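Dihydrodipicolinate synthase (PDB 3E96) probably catalyses, as a TIM-barrel lyase, the condensation of pyruvate with aspartate semialdehyde that yields 4-hydroxy-tetrahydrodipicolinate on the route to lysine. Local coordinates at residues K36-V39 against D40-D44; C193-A196 against E197-P201; G253-N256 against Q257-V261; V262-K265 against E266-M270. All coordinates share one frame; numbering follows the deposited sequence.

Four local contacts, each formed within one unbroken run of residues, follow one another along the chain; none nests in or crosses another. Contact 1 lies near the end of helix 32-43, the first helix of the parallel barrel. Contact 2 turns the chain from strand 190-193 into helix 200-206, its centre about 22 Å from that of contact 1. Beyond the last barrel strand, contact 3 closes the turn after helix 235-252, and contact 4, whose segments adjoin it in sequence, is the whole of helix 262-270. Contact 4 comes back to within about 5 Å of contact 1, nearest atoms, so helix 262-270 lies close to the barrel's first helix.

Contact 1 (K36-V39 against D40-D44); sequences KETV and DRIVD
Lys-36 and Asp-40, one turn apart on helix 32-43, cross at a slant and join in an i to i+4 salt bridge on the helix of the first beta-alpha-beta crossover of the barrel, between strands 15-17 and 49-50. The lysine chain leaves with CG anti to its backbone N (chi1 173°) and bends only at its end, which carries NZ back to Asp-40 OD2 at 3.3 Å. The carboxylate receives it on the syn lone pair of OD2. OD1, its other oxygen, pairs with Arg-81 and takes a bond from a water at 2.8 Å, so both oxygens have cationic partners, which would probably stabilise the ionised form. Aspartate suits the place because its short chain sets one oxygen by Lys-36 and the other by Arg-81.

Arg-41 is arranged differently. A bend at chi3 (-59°) folds the guanidinium back over the helix, so that one face lies above Glu-37 O, offset toward the rim. A second water sits at its edge, in plane, 3.1 Å from NH1, and also meets Thr-38 OG1, whose further partner is His-34 O. On the buried side Thr-38 and Ile-42 run side by side, pointing the same way, with the methyl CG2 of Thr-38 4.0 Å from Ile-42 CD1. Val-39 packs on Tyr-77 and Val-78 of helix 64-78; a beta-branched valine, with few rotamers to lose, suits this buried interface. Val-43 N bonds Val-39 O at 2.9 Å, one of four i to i+4 backbone bonds, while the methyl groups Val-39 CG1 and Val-43 CG2 lie 4.3 Å apart.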
ATOM      1  N   LYS B  36      -2.942 -26.258  -4.565  1.00 17.42           N
ATOM      2  CA  LYS B  36      -4.077 -27.173  -4.609  1.00 18.01           C
ATOM      3  C   LYS B  36      -4.237 -27.876  -3.264  1.00 16.81           C
ATOM      4  O   LYS B  36      -5.354 -28.059  -2.779  1.00 17.25           O
ATOM      5  CB  LYS B  36      -3.885 -28.209  -5.721  1.00 18.44           C
ATOM      6  CG  LYS B  36      -4.935 -29.310  -5.733  1.00 21.49           C
ATOM      7  CD  LYS B  36      -4.767 -30.209  -6.954  1.00 25.74           C
ATOM      8  CE  LYS B  36      -5.306 -31.608  -6.690  1.00 28.57           C
ATOM      9  NZ  LYS B  36      -6.717 -31.599  -6.235  1.00 30.86           N
ATOM     10  N   GLU B  37      -3.116 -28.274  -2.672  1.00 17.00           N
ATOM     11  CA  GLU B  37      -3.131 -28.945  -1.376  1.00 18.83           C
ATOM     12  C   GLU B  37      -3.730 -28.035  -0.310  1.00 18.63           C
ATOM     13  O   GLU B  37      -4.458 -28.488   0.575  1.00 18.42           O
ATOM     14  CB  GLU B  37      -1.711 -29.331  -0.957  1.00 21.37           C
ATOM     15  CG  GLU B  37      -1.142 -30.531  -1.689  1.00 27.49           C
ATOM     16  CD  GLU B  37       0.335 -30.730  -1.405  1.00 30.90           C
ATOM     17  OE1 GLU B  37       0.760 -30.487  -0.256  1.00 31.32           O
ATOM     18  OE2 GLU B  37       1.070 -31.141  -2.332  1.00 34.31           O
ATOM     19  N   THR B  38      -3.407 -26.750  -0.399  1.00 17.11           N
ATOM     20  CA  THR B  38      -3.900 -25.759   0.551  1.00 17.07           C
ATOM     21  C   THR B  38      -5.401 -25.561   0.367  1.00 16.91           C
ATOM     22  O   THR B  38      -6.163 -25.550   1.335  1.00 16.08           O
ATOM     23  CB  THR B  38      -3.180 -24.414   0.351  1.00 18.33           C
ATOM     24  OG1 THR B  38      -1.771 -24.605   0.521  1.00 19.58           O
ATOM     25  CG2 THR B  38      -3.670 -23.389   1.360  1.00 18.29           C
ATOM     26  N   VAL B  39      -5.820 -25.403  -0.881  1.00 16.77           N
ATOM     27  CA  VAL B  39      -7.233 -25.233  -1.186  1.00 18.04           C
ATOM     28  C   VAL B  39      -8.015 -26.437  -0.663  1.00 18.60           C
ATOM     29  O   VAL B  39      -9.062 -26.276  -0.034  1.00 17.90           O
ATOM     30  CB  VAL B  39      -7.459 -25.103  -2.704  1.00 18.57           C
ATOM     31  CG1 VAL B  39      -8.951 -25.182  -3.019  1.00 19.24           C
ATOM     32  CG2 VAL B  39      -6.880 -23.786  -3.200  1.00 19.80           C
ATOM     33  N   ASP B  40      -7.506 -27.642  -0.923  1.00 19.41           N
ATOM     34  CA  ASP B  40      -8.176 -28.859  -0.461  1.00 20.74           C
ATOM     35  C   ASP B  40      -8.276 -28.909   1.061  1.00 19.83           C
ATOM     36  O   ASP B  40      -9.337 -29.203   1.605  1.00 20.05           O
ATOM     37  CB  ASP B  40      -7.446 -30.122  -0.948  1.00 22.59           C
ATOM     38  CG  ASP B  40      -7.583 -30.344  -2.444  1.00 24.79           C
ATOM     39  OD1 ASP B  40      -8.561 -29.845  -3.043  1.00 23.81           O
ATOM     40  OD2 ASP B  40      -6.715 -31.039  -3.019  1.00 26.72           O
ATOM     41  N   ARG B  41      -7.177 -28.624   1.751  1.00 19.89           N
ATOM     42  CA  ARG B  41      -7.193 -28.654   3.211  1.00 19.38           C
ATOM     43  C   ARG B  41      -8.255 -27.711   3.759  1.00 19.33           C
ATOM     44  O   ARG B  41      -8.944 -28.023   4.732  1.00 18.83           O
ATOM     45  CB  ARG B  41      -5.827 -28.263   3.776  1.00 19.81           C
ATOM     46  CG  ARG B  41      -5.763 -28.336   5.297  1.00 21.21           C
ATOM     47  CD  ARG B  41      -4.375 -28.020   5.826  1.00 20.26           C
ATOM     48  NE  ARG B  41      -3.376 -28.945   5.303  1.00 23.54           N
ATOM     49  CZ  ARG B  41      -2.477 -28.632   4.377  1.00 24.61           C
ATOM     50  NH1 ARG B  41      -2.440 -27.408   3.868  1.00 25.40           N
ATOM     51  NH2 ARG B  41      -1.617 -29.551   3.955  1.00 26.78           N
ATOM     52  N   ILE B  42      -8.389 -26.554   3.125  1.00 18.71           N
ATOM     53  CA  ILE B  42      -9.365 -25.567   3.560  1.00 18.56           C
ATOM     54  C   ILE B  42     -10.812 -25.988   3.301  1.00 19.89           C
ATOM     55  O   ILE B  42     -11.599 -26.132   4.239  1.00 19.40           O
ATOM     56  CB  ILE B  42      -9.102 -24.201   2.871  1.00 17.92           C
ATOM     57  CG1 ILE B  42      -7.785 -23.617   3.393  1.00 15.78           C
ATOM     58  CG2 ILE B  42     -10.274 -23.247   3.115  1.00 16.61           C
ATOM     59  CD1 ILE B  42      -7.340 -22.342   2.693  1.00 16.46           C
ATOM     60  N   VAL B  43     -11.153 -26.203   2.036  1.00 19.07           N
ATOM     61  CA  VAL B  43     -12.521 -26.552   1.672  1.00 21.06           C
ATOM     62  C   VAL B  43     -12.999 -27.947   2.046  1.00 22.01           C
ATOM     63  O   VAL B  43     -14.201 -28.170   2.166  1.00 22.17           O
ATOM     64  CB  VAL B  43     -12.763 -26.332   0.165  1.00 19.98           C
ATOM     65  CG1 VAL B  43     -12.468 -24.879  -0.194  1.00 20.31           C
ATOM     66  CG2 VAL B  43     -11.902 -27.275  -0.646  1.00 21.61           C
ATOM     67  N   ASP B  44     -12.078 -28.886   2.232  1.00 24.55           N
ATOM     68  CA  ASP B  44     -12.472 -30.241   2.601  1.00 25.96           C
ATOM     69  C   ASP B  44     -12.620 -30.404   4.102  1.00 26.70           C
ATOM     70  O   ASP B  44     -12.916 -31.500   4.586  1.00 25.96           O
ATOM     71  CB  ASP B  44     -11.459 -31.269   2.088  1.00 29.17           C
ATOM     72  CG  ASP B  44     -11.580 -31.509   0.599  1.00 33.06           C
ATOM     73  OD1 ASP B  44     -12.724 -31.529   0.099  1.00 35.36           O
ATOM     74  OD2 ASP B  44     -10.538 -31.689  -0.068  1.00 35.92           O
TER
HETATM   75  O   HOH W   1      -8.479 -30.025  -5.809  1.00 31.56           O
HETATM   76  O   HOH W   2      -0.545 -26.694   1.563  1.00 22.25           O

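Contact 2 (C193-A196 against E197-P201); sequences CGTA and EKWAP
The indole of Trp-199 is flanked by the side chain of Thr-195: OG1 lies 3.2 Å from Trp-199 CB and 3.5 Å from CG, and Thr-195 CB is 3.8 Å from CD1. The hydroxyl approaches the ring obliquely; its polar partner is Asn-171, which also touches the tryptophan. Trp-199 CG sits next to its backbone N (chi1 -66°), which brings the ring up to the threonine. The second flat group is the Ala-196 carbonyl, which accepts two N-H groups: Ala-200 N at 2.9 Å, tilted modestly from the carbonyl plane, and Trp-199 N at 3.0 Å, well above it.

This turn follows strand 190-193 at the C-terminal end of a TIM barrel, the end at which such enzymes carry their active sites, and leads into helix 200-206. Gly-194 O bonds the hydroxyl of Tyr-143, the predicted proton donor or acceptor. Ala-196 takes a positive phi (65°) to make the bend, a strain its single methyl probably tolerates better than a branched chain could. Replacing Trp-199 by alanine would keep CB beside the hydroxyl but is likely to open a gap next to Thr-195 CB, where CG and CD1 of the indole lie.

Cys-193 has a compact, weakly polar sulfur suited to a buried bend: SG packs on Trp-199 CB at 3.9 Å and accepts a weak bond from Thr-195 N. A water donates to Thr-195 O at 2.7 Å and accepts from Lys-198 N at 3.1 Å, bridging the two segments.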
ATOM      1  N   CYS B 193     -15.897 -10.016  10.538  1.00 12.41           N
ATOM      2  CA  CYS B 193     -14.750  -9.532  11.299  1.00 12.06           C
ATOM      3  C   CYS B 193     -13.528  -9.810  10.429  1.00 11.88           C
ATOM      4  O   CYS B 193     -13.172 -10.968  10.206  1.00 13.60           O
ATOM      5  CB  CYS B 193     -14.615 -10.283  12.619  1.00 10.90           C
ATOM      6  SG  CYS B 193     -13.062  -9.930  13.475  1.00 12.65           S
ATOM      7  N   GLY B 194     -12.892  -8.755   9.933  1.00 13.57           N
ATOM      8  CA  GLY B 194     -11.735  -8.932   9.068  1.00 13.35           C
ATOM      9  C   GLY B 194     -10.408  -9.103   9.779  1.00 14.17           C
ATOM     10  O   GLY B 194      -9.366  -9.159   9.123  1.00 14.93           O
ATOM     11  N   THR B 195     -10.434  -9.204  11.107  1.00 12.42           N
ATOM     12  CA  THR B 195      -9.200  -9.346  11.872  1.00 12.63           C
ATOM     13  C   THR B 195      -8.985 -10.708  12.538  1.00 12.62           C
ATOM     14  O   THR B 195      -8.182 -10.844  13.461  1.00 11.98           O
ATOM     15  CB  THR B 195      -9.080  -8.211  12.908  1.00 12.09           C
ATOM     16  OG1 THR B 195     -10.310  -8.082  13.629  1.00 12.82           O
ATOM     17  CG2 THR B 195      -8.783  -6.883  12.193  1.00 11.59           C
ATOM     18  N   ALA B 196      -9.726 -11.700  12.051  1.00 11.30           N
ATOM     19  CA  ALA B 196      -9.632 -13.093  12.478  1.00 12.86           C
ATOM     20  C   ALA B 196     -10.012 -13.498  13.897  1.00 12.97           C
ATOM     21  O   ALA B 196     -10.601 -12.729  14.654  1.00 14.11           O
ATOM     22  CB  ALA B 196      -8.240 -13.636  12.138  1.00 14.31           C
ATOM     23  N   GLU B 197      -9.664 -14.735  14.234  1.00 13.90           N
ATOM     24  CA  GLU B 197     -10.005 -15.341  15.516  1.00 13.46           C
ATOM     25  C   GLU B 197      -9.739 -14.585  16.812  1.00 13.04           C
ATOM     26  O   GLU B 197     -10.522 -14.706  17.752  1.00 13.19           O
ATOM     27  CB  GLU B 197      -9.393 -16.746  15.596  1.00 14.13           C
ATOM     28  CG  GLU B 197     -10.044 -17.738  14.622  1.00 15.80           C
ATOM     29  CD  GLU B 197      -9.333 -17.832  13.280  1.00 16.66           C
ATOM     30  OE1 GLU B 197      -8.630 -16.875  12.893  1.00 18.52           O
ATOM     31  OE2 GLU B 197      -9.489 -18.873  12.602  1.00 15.74           O
ATOM     32  N   LYS B 198      -8.656 -13.819  16.889  1.00 12.02           N
ATOM     33  CA  LYS B 198      -8.384 -13.084  18.123  1.00 12.47           C
ATOM     34  C   LYS B 198      -9.509 -12.088  18.402  1.00 10.73           C
ATOM     35  O   LYS B 198      -9.890 -11.864  19.549  1.00 11.29           O
ATOM     36  CB  LYS B 198      -7.053 -12.326  18.030  1.00 14.35           C
ATOM     37  CG  LYS B 198      -6.767 -11.435  19.246  1.00 17.02           C
ATOM     38  CD  LYS B 198      -5.392 -10.785  19.173  1.00 18.50           C
ATOM     39  CE  LYS B 198      -5.165  -9.854  20.359  1.00 20.45           C
ATOM     40  NZ  LYS B 198      -3.861  -9.137  20.278  1.00 20.54           N
ATOM     41  N   TRP B 199     -10.055 -11.507  17.341  1.00 10.98           N
ATOM     42  CA  TRP B 199     -11.104 -10.508  17.491  1.00 11.33           C
ATOM     43  C   TRP B 199     -12.535 -10.974  17.241  1.00 11.65           C
ATOM     44  O   TRP B 199     -13.486 -10.295  17.631  1.00 10.94           O
ATOM     45  CB  TRP B 199     -10.791  -9.310  16.582  1.00 12.24           C
ATOM     46  CG  TRP B 199      -9.552  -8.588  17.008  1.00 14.74           C
ATOM     47  CD1 TRP B 199      -8.270  -8.839  16.610  1.00 14.49           C
ATOM     48  CD2 TRP B 199      -9.474  -7.538  17.976  1.00 13.75           C
ATOM     49  NE1 TRP B 199      -7.396  -8.008  17.278  1.00 15.07           N
ATOM     50  CE2 TRP B 199      -8.111  -7.201  18.122  1.00 15.49           C
ATOM     51  CE3 TRP B 199     -10.427  -6.849  18.739  1.00 15.28           C
ATOM     52  CZ2 TRP B 199      -7.674  -6.203  19.002  1.00 14.65           C
ATOM     53  CZ3 TRP B 199      -9.994  -5.857  19.615  1.00 14.34           C
ATOM     54  CH2 TRP B 199      -8.628  -5.545  19.737  1.00 13.96           C
ATOM     55  N   ALA B 200     -12.686 -12.132  16.609  1.00 12.08           N
ATOM     56  CA  ALA B 200     -14.005 -12.665  16.280  1.00 13.23           C
ATOM     57  C   ALA B 200     -15.031 -12.715  17.417  1.00 11.95           C
ATOM     58  O   ALA B 200     -16.185 -12.343  17.220  1.00 12.48           O
ATOM     59  CB  ALA B 200     -13.857 -14.061  15.650  1.00 12.52           C
ATOM     60  N   PRO B 201     -14.638 -13.184  18.616  1.00 12.90           N
ATOM     61  CA  PRO B 201     -15.628 -13.233  19.701  1.00 12.81           C
ATOM     62  C   PRO B 201     -16.212 -11.865  20.054  1.00 12.59           C
ATOM     63  O   PRO B 201     -17.412 -11.730  20.299  1.00 12.58           O
ATOM     64  CB  PRO B 201     -14.844 -13.846  20.864  1.00 12.52           C
ATOM     65  CG  PRO B 201     -13.818 -14.706  20.166  1.00 12.75           C
ATOM     66  CD  PRO B 201     -13.372 -13.816  19.027  1.00 12.25           C
TER
HETATM   67  O   HOH W   3      -6.711 -12.521  14.923  1.00 13.81           O

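Contact 3 (G253-N256 against Q257-V261); sequences GKYN and QGNNV
Tyr-255 meets Asn-259 because its CG stands anti to the carbonyl carbon (chi1 -42°) while the asparagine leans over with an unusual chi1 of -98°. The amide oxygen thereby reaches the ring edge in plane, with OD1 3.3 Å from Tyr-255 CE2, and the ring and amide planes stand almost perpendicular (87°). Contact of a partly negative oxygen with the positive rim of a phenol is electrostatically sensible. Lys-254 CB lies over one face of that ring and also touches Asn-259 ND2 at 3.7 Å.

Tyr-255, Asn-256 and Gln-257 all have positive phi, and the type I' turn from Tyr-255 to Gly-258 is closed by Gly-258 N to Tyr-255 O at 2.9 Å. Asparagine is at ease in such a left-handed conformation. Gln-257 N bonds Gly-253 O at 2.9 Å, and Asn-259 N bonds Lys-254 O at 3.2 Å. At Gly-258 a side chain would crowd Tyr-255 O.

The amine of Lys-254, the hydroxyl of Tyr-255 and ND2 of Asn-259 converge on Asp-289, and the same ND2 also bonds Leu-251 O. With an alanine in place of Asn-259, the tyrosine edge is likely to lose its oxygen neighbour, and Asp-289 and Leu-251 O one donor.

The turn thus links helix 235-252 to helix 262-270, tied through Asp-289 to helix 287-299, while Gln-257 and Asn-260 pack on Tyr-119 of the second subunit.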
ATOM      1  N   GLY B 253       1.118 -11.419  14.517  1.00 13.54           N
ATOM      2  CA  GLY B 253       1.043  -9.968  14.572  1.00 14.10           C
ATOM      3  C   GLY B 253       2.326  -9.224  14.894  1.00 14.36           C
ATOM      4  O   GLY B 253       2.349  -7.991  14.840  1.00 13.62           O
ATOM      5  N   LYS B 254       3.394  -9.944  15.228  1.00 13.79           N
ATOM      6  CA  LYS B 254       4.664  -9.291  15.548  1.00 15.34           C
ATOM      7  C   LYS B 254       5.196  -8.406  14.419  1.00 15.65           C
ATOM      8  O   LYS B 254       4.984  -8.684  13.233  1.00 13.02           O
ATOM      9  CB  LYS B 254       5.738 -10.330  15.910  1.00 17.15           C
ATOM     10  CG  LYS B 254       5.531 -11.002  17.262  1.00 22.43           C
ATOM     11  CD  LYS B 254       6.733 -11.865  17.661  1.00 22.10           C
ATOM     12  CE  LYS B 254       7.960 -11.018  17.971  1.00 22.12           C
ATOM     13  NZ  LYS B 254       9.108 -11.840  18.475  1.00 23.11           N
ATOM     14  N   TYR B 255       5.902  -7.347  14.806  1.00 14.76           N
ATOM     15  CA  TYR B 255       6.498  -6.406  13.859  1.00 15.00           C
ATOM     16  C   TYR B 255       5.428  -5.722  13.020  1.00 15.24           C
ATOM     17  O   TYR B 255       5.534  -5.659  11.797  1.00 15.01           O
ATOM     18  CB  TYR B 255       7.488  -7.132  12.935  1.00 15.13           C
ATOM     19  CG  TYR B 255       8.357  -8.145  13.647  1.00 17.95           C
ATOM     20  CD1 TYR B 255       9.171  -7.771  14.718  1.00 20.16           C
ATOM     21  CD2 TYR B 255       8.330  -9.489  13.281  1.00 17.35           C
ATOM     22  CE1 TYR B 255       9.929  -8.717  15.409  1.00 21.59           C
ATOM     23  CE2 TYR B 255       9.083 -10.441  13.966  1.00 17.83           C
ATOM     24  CZ  TYR B 255       9.877 -10.050  15.028  1.00 20.74           C
ATOM     25  OH  TYR B 255      10.596 -10.996  15.720  1.00 21.30           O
ATOM     26  N   ASN B 256       4.393  -5.214  13.682  1.00 16.14           N
ATOM     27  CA  ASN B 256       3.314  -4.530  12.981  1.00 17.19           C
ATOM     28  C   ASN B 256       2.727  -5.415  11.878  1.00 16.61           C
ATOM     29  O   ASN B 256       2.499  -4.955  10.759  1.00 14.83           O
ATOM     30  CB  ASN B 256       3.835  -3.221  12.368  1.00 20.23           C
ATOM     31  CG  ASN B 256       2.715  -2.312  11.891  1.00 25.39           C
ATOM     32  OD1 ASN B 256       2.930  -1.418  11.069  1.00 30.19           O
ATOM     33  ND2 ASN B 256       1.515  -2.530  12.410  1.00 26.29           N
ATOM     34  N   GLN B 257       2.503  -6.689  12.203  1.00 14.99           N
ATOM     35  CA  GLN B 257       1.930  -7.659  11.272  1.00 15.44           C
ATOM     36  C   GLN B 257       2.907  -8.196  10.229  1.00 13.88           C
ATOM     37  O   GLN B 257       2.508  -8.934   9.333  1.00 12.72           O
ATOM     38  CB  GLN B 257       0.712  -7.060  10.557  1.00 19.95           C
ATOM     39  CG  GLN B 257      -0.471  -6.778  11.468  1.00 25.17           C
ATOM     40  CD  GLN B 257      -1.396  -7.968  11.601  1.00 30.83           C
ATOM     41  OE1 GLN B 257      -0.986  -9.056  12.023  1.00 31.58           O
ATOM     42  NE2 GLN B 257      -2.660  -7.772  11.234  1.00 32.17           N
ATOM     43  N   GLY B 258       4.180  -7.834  10.338  1.00 12.62           N
ATOM     44  CA  GLY B 258       5.146  -8.336   9.375  1.00 11.19           C
ATOM     45  C   GLY B 258       5.213  -9.857   9.384  1.00 10.82           C
ATOM     46  O   GLY B 258       5.510 -10.479   8.366  1.00 10.42           O
ATOM     47  N   ASN B 259       4.927 -10.452  10.540  1.00 11.84           N
ATOM     48  CA  ASN B 259       4.957 -11.908  10.721  1.00 13.43           C
ATOM     49  C   ASN B 259       3.677 -12.619  10.280  1.00 13.94           C
ATOM     50  O   ASN B 259       3.617 -13.850  10.287  1.00 14.34           O
ATOM     51  CB  ASN B 259       5.177 -12.234  12.202  1.00 12.77           C
ATOM     52  CG  ASN B 259       6.619 -12.557  12.530  1.00 13.77           C
ATOM     53  OD1 ASN B 259       7.524 -12.288  11.745  1.00 15.42           O
ATOM     54  ND2 ASN B 259       6.839 -13.132  13.711  1.00 13.99           N
ATOM     55  N   ASN B 260       2.667 -11.848   9.888  1.00 14.51           N
ATOM     56  CA  ASN B 260       1.363 -12.401   9.528  1.00 13.07           C
ATOM     57  C   ASN B 260       1.303 -13.674   8.684  1.00 13.90           C
ATOM     58  O   ASN B 260       0.590 -14.620   9.036  1.00 13.36           O
ATOM     59  CB  ASN B 260       0.506 -11.316   8.872  1.00 17.68           C
ATOM     60  CG  ASN B 260      -0.934 -11.749   8.699  1.00 21.32           C
ATOM     61  OD1 ASN B 260      -1.246 -12.592   7.857  1.00 23.46           O
ATOM     62  ND2 ASN B 260      -1.820 -11.180   9.504  1.00 22.65           N
ATOM     63  N   VAL B 261       2.034 -13.706   7.578  1.00 11.90           N
ATOM     64  CA  VAL B 261       2.017 -14.880   6.706  1.00 12.08           C
ATOM     65  C   VAL B 261       3.203 -15.809   6.925  1.00 13.12           C
ATOM     66  O   VAL B 261       3.051 -17.033   6.911  1.00 13.20           O
ATOM     67  CB  VAL B 261       1.986 -14.462   5.214  1.00 11.76           C
ATOM     68  CG1 VAL B 261       2.078 -15.701   4.312  1.00 12.43           C
ATOM     69  CG2 VAL B 261       0.704 -13.688   4.917  1.00 13.48           C
TER

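Contact 4 (V262-K265 against E266-M270); sequences VVIK and EAMEM
Helix 262-270 belongs to the C-terminal group of helices that follows the barrel, and within it Val-262 and Glu-266 lie side by side, pointing the same way. The methyl CG2 of Val-262 rests 3.8 Å from Glu-266 OE2. The glutamate chain leaves on the side of its own backbone N (chi1 -68°) and runs extended, and its carboxylate is held beyond the helix by Leu-285 N and Lys-290. A long acid suits this place, since its two methylenes carry the carboxylate outward past Val-262 to those donors.

Four successive i to i+4 bonds carry the backbone, among them Glu-266 N to Val-262 O at 3.0 Å and Met-268 N to Ile-264 O at 2.9 Å. Ile-264 and Met-268 pass across each other at an angle on a buried side, with Met-268 SD 3.7 Å from Ile-264 CG2. The modelled position of the methionine methyl is doubtful, too close to its neighbours to be taken literally. The side chain of Ile-264 comes within about 4 Å of that of Thr-56, predicted to bind pyruvate.

Lys-265 sends a fully extended chain away from Glu-269, and its buried amine is satisfied by a salt bridge to Glu-58 and by bonds to the carbonyls of Thr-21 and Val-277. Glu-269 CG passes 3.4 Å from Lys-265 O, and OE2 takes the amides of Ala-275 and Gly-276. Val-263 packs on helix 235-252 and Ala-267, small enough for close approach, on helix 287-299: a short helix set between two others, as in the C-terminal helical region of the DapA family.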
ATOM      1  N   VAL B 262       4.384 -15.237   7.135  1.00 11.93           N
ATOM      2  CA  VAL B 262       5.563 -16.069   7.325  1.00 12.96           C
ATOM      3  C   VAL B 262       5.410 -17.028   8.511  1.00 13.79           C
ATOM      4  O   VAL B 262       5.891 -18.158   8.451  1.00 13.49           O
ATOM      5  CB  VAL B 262       6.849 -15.210   7.459  1.00 13.55           C
ATOM      6  CG1 VAL B 262       6.771 -14.315   8.679  1.00 12.78           C
ATOM      7  CG2 VAL B 262       8.073 -16.123   7.506  1.00 14.73           C
ATOM      8  N   VAL B 263       4.733 -16.598   9.575  1.00 13.07           N
ATOM      9  CA  VAL B 263       4.514 -17.478  10.729  1.00 13.80           C
ATOM     10  C   VAL B 263       3.643 -18.663  10.297  1.00 13.91           C
ATOM     11  O   VAL B 263       3.890 -19.812  10.687  1.00 14.27           O
ATOM     12  CB  VAL B 263       3.811 -16.737  11.898  1.00 13.62           C
ATOM     13  CG1 VAL B 263       3.320 -17.741  12.944  1.00 13.96           C
ATOM     14  CG2 VAL B 263       4.782 -15.755  12.542  1.00 12.83           C
ATOM     15  N   ILE B 264       2.622 -18.381   9.490  1.00 12.87           N
ATOM     16  CA  ILE B 264       1.739 -19.433   8.995  1.00 13.97           C
ATOM     17  C   ILE B 264       2.528 -20.444   8.155  1.00 14.49           C
ATOM     18  O   ILE B 264       2.404 -21.663   8.344  1.00 13.57           O
ATOM     19  CB  ILE B 264       0.596 -18.847   8.125  1.00 14.22           C
ATOM     20  CG1 ILE B 264      -0.393 -18.087   9.010  1.00 15.42           C
ATOM     21  CG2 ILE B 264      -0.129 -19.961   7.377  1.00 15.66           C
ATOM     22  CD1 ILE B 264      -1.514 -17.414   8.241  1.00 17.52           C
ATOM     23  N   LYS B 265       3.346 -19.940   7.236  1.00 11.84           N
ATOM     24  CA  LYS B 265       4.128 -20.815   6.369  1.00 14.04           C
ATOM     25  C   LYS B 265       5.164 -21.667   7.085  1.00 15.00           C
ATOM     26  O   LYS B 265       5.331 -22.847   6.763  1.00 15.44           O
ATOM     27  CB  LYS B 265       4.793 -20.001   5.252  1.00 12.21           C
ATOM     28  CG  LYS B 265       3.792 -19.511   4.201  1.00 11.98           C
ATOM     29  CD  LYS B 265       4.466 -18.898   2.979  1.00 12.02           C
ATOM     30  CE  LYS B 265       3.427 -18.546   1.915  1.00 11.25           C
ATOM     31  NZ  LYS B 265       4.007 -17.796   0.755  1.00 10.55           N
ATOM     32  N   GLU B 266       5.864 -21.095   8.055  1.00 16.78           N
ATOM     33  CA  GLU B 266       6.864 -21.882   8.765  1.00 16.67           C
ATOM     34  C   GLU B 266       6.193 -22.862   9.723  1.00 17.69           C
ATOM     35  O   GLU B 266       6.736 -23.929  10.009  1.00 18.03           O
ATOM     36  CB  GLU B 266       7.859 -20.967   9.479  1.00 17.25           C
ATOM     37  CG  GLU B 266       8.726 -20.207   8.479  1.00 16.11           C
ATOM     38  CD  GLU B 266      10.027 -19.694   9.055  1.00 18.09           C
ATOM     39  OE1 GLU B 266      10.498 -20.247  10.075  1.00 16.74           O
ATOM     40  OE2 GLU B 266      10.593 -18.746   8.469  1.00 17.82           O
ATOM     41  N   ALA B 267       4.998 -22.519  10.194  1.00 16.73           N
ATOM     42  CA  ALA B 267       4.254 -23.411  11.078  1.00 16.74           C
ATOM     43  C   ALA B 267       3.752 -24.600  10.245  1.00 17.71           C
ATOM     44  O   ALA B 267       3.839 -25.756  10.680  1.00 18.00           O
ATOM     45  CB  ALA B 267       3.075 -22.675  11.704  1.00 17.12           C
ATOM     46  N   MET B 268       3.234 -24.308   9.051  1.00 15.48           N
ATOM     47  CA  MET B 268       2.734 -25.350   8.145  1.00 16.10           C
ATOM     48  C   MET B 268       3.859 -26.331   7.807  1.00 17.55           C
ATOM     49  O   MET B 268       3.660 -27.551   7.838  1.00 16.12           O
ATOM     50  CB  MET B 268       2.190 -24.740   6.835  1.00 15.62           C
ATOM     51  CG  MET B 268       0.902 -23.910   6.973  1.00 15.85           C
ATOM     52  SD  MET B 268       0.328 -23.120   5.432  1.00  5.15           S
ATOM     53  CE  MET B 268       1.379 -21.771   5.333  1.00 24.33           C
ATOM     54  N   GLU B 269       5.037 -25.800   7.480  1.00 16.04           N
ATOM     55  CA  GLU B 269       6.178 -26.647   7.135  1.00 17.40           C
ATOM     56  C   GLU B 269       6.569 -27.554   8.304  1.00 18.50           C
ATOM     57  O   GLU B 269       6.923 -28.723   8.101  1.00 17.25           O
ATOM     58  CB  GLU B 269       7.377 -25.792   6.713  1.00 17.57           C
ATOM     59  CG  GLU B 269       7.267 -25.172   5.311  1.00 19.31           C
ATOM     60  CD  GLU B 269       7.323 -26.200   4.189  1.00 21.08           C
ATOM     61  OE1 GLU B 269       7.992 -27.245   4.360  1.00 23.01           O
ATOM     62  OE2 GLU B 269       6.719 -25.955   3.120  1.00 19.49           O
ATOM     63  N   MET B 270       6.514 -27.022   9.522  1.00 17.10           N
ATOM     64  CA  MET B 270       6.841 -27.821  10.697  1.00 18.58           C
ATOM     65  C   MET B 270       5.836 -28.963  10.855  1.00 19.49           C
ATOM     66  O   MET B 270       6.173 -30.025  11.375  1.00 19.38           O
ATOM     67  CB  MET B 270       6.842 -26.961  11.964  1.00 19.74           C
ATOM     68  CG  MET B 270       8.135 -26.202  12.202  1.00 23.90           C
ATOM     69  SD  MET B 270       8.213 -25.473  13.858  1.00 22.68           S
ATOM     70  CE  MET B 270       8.475 -26.896  14.842  1.00 26.28           C
TER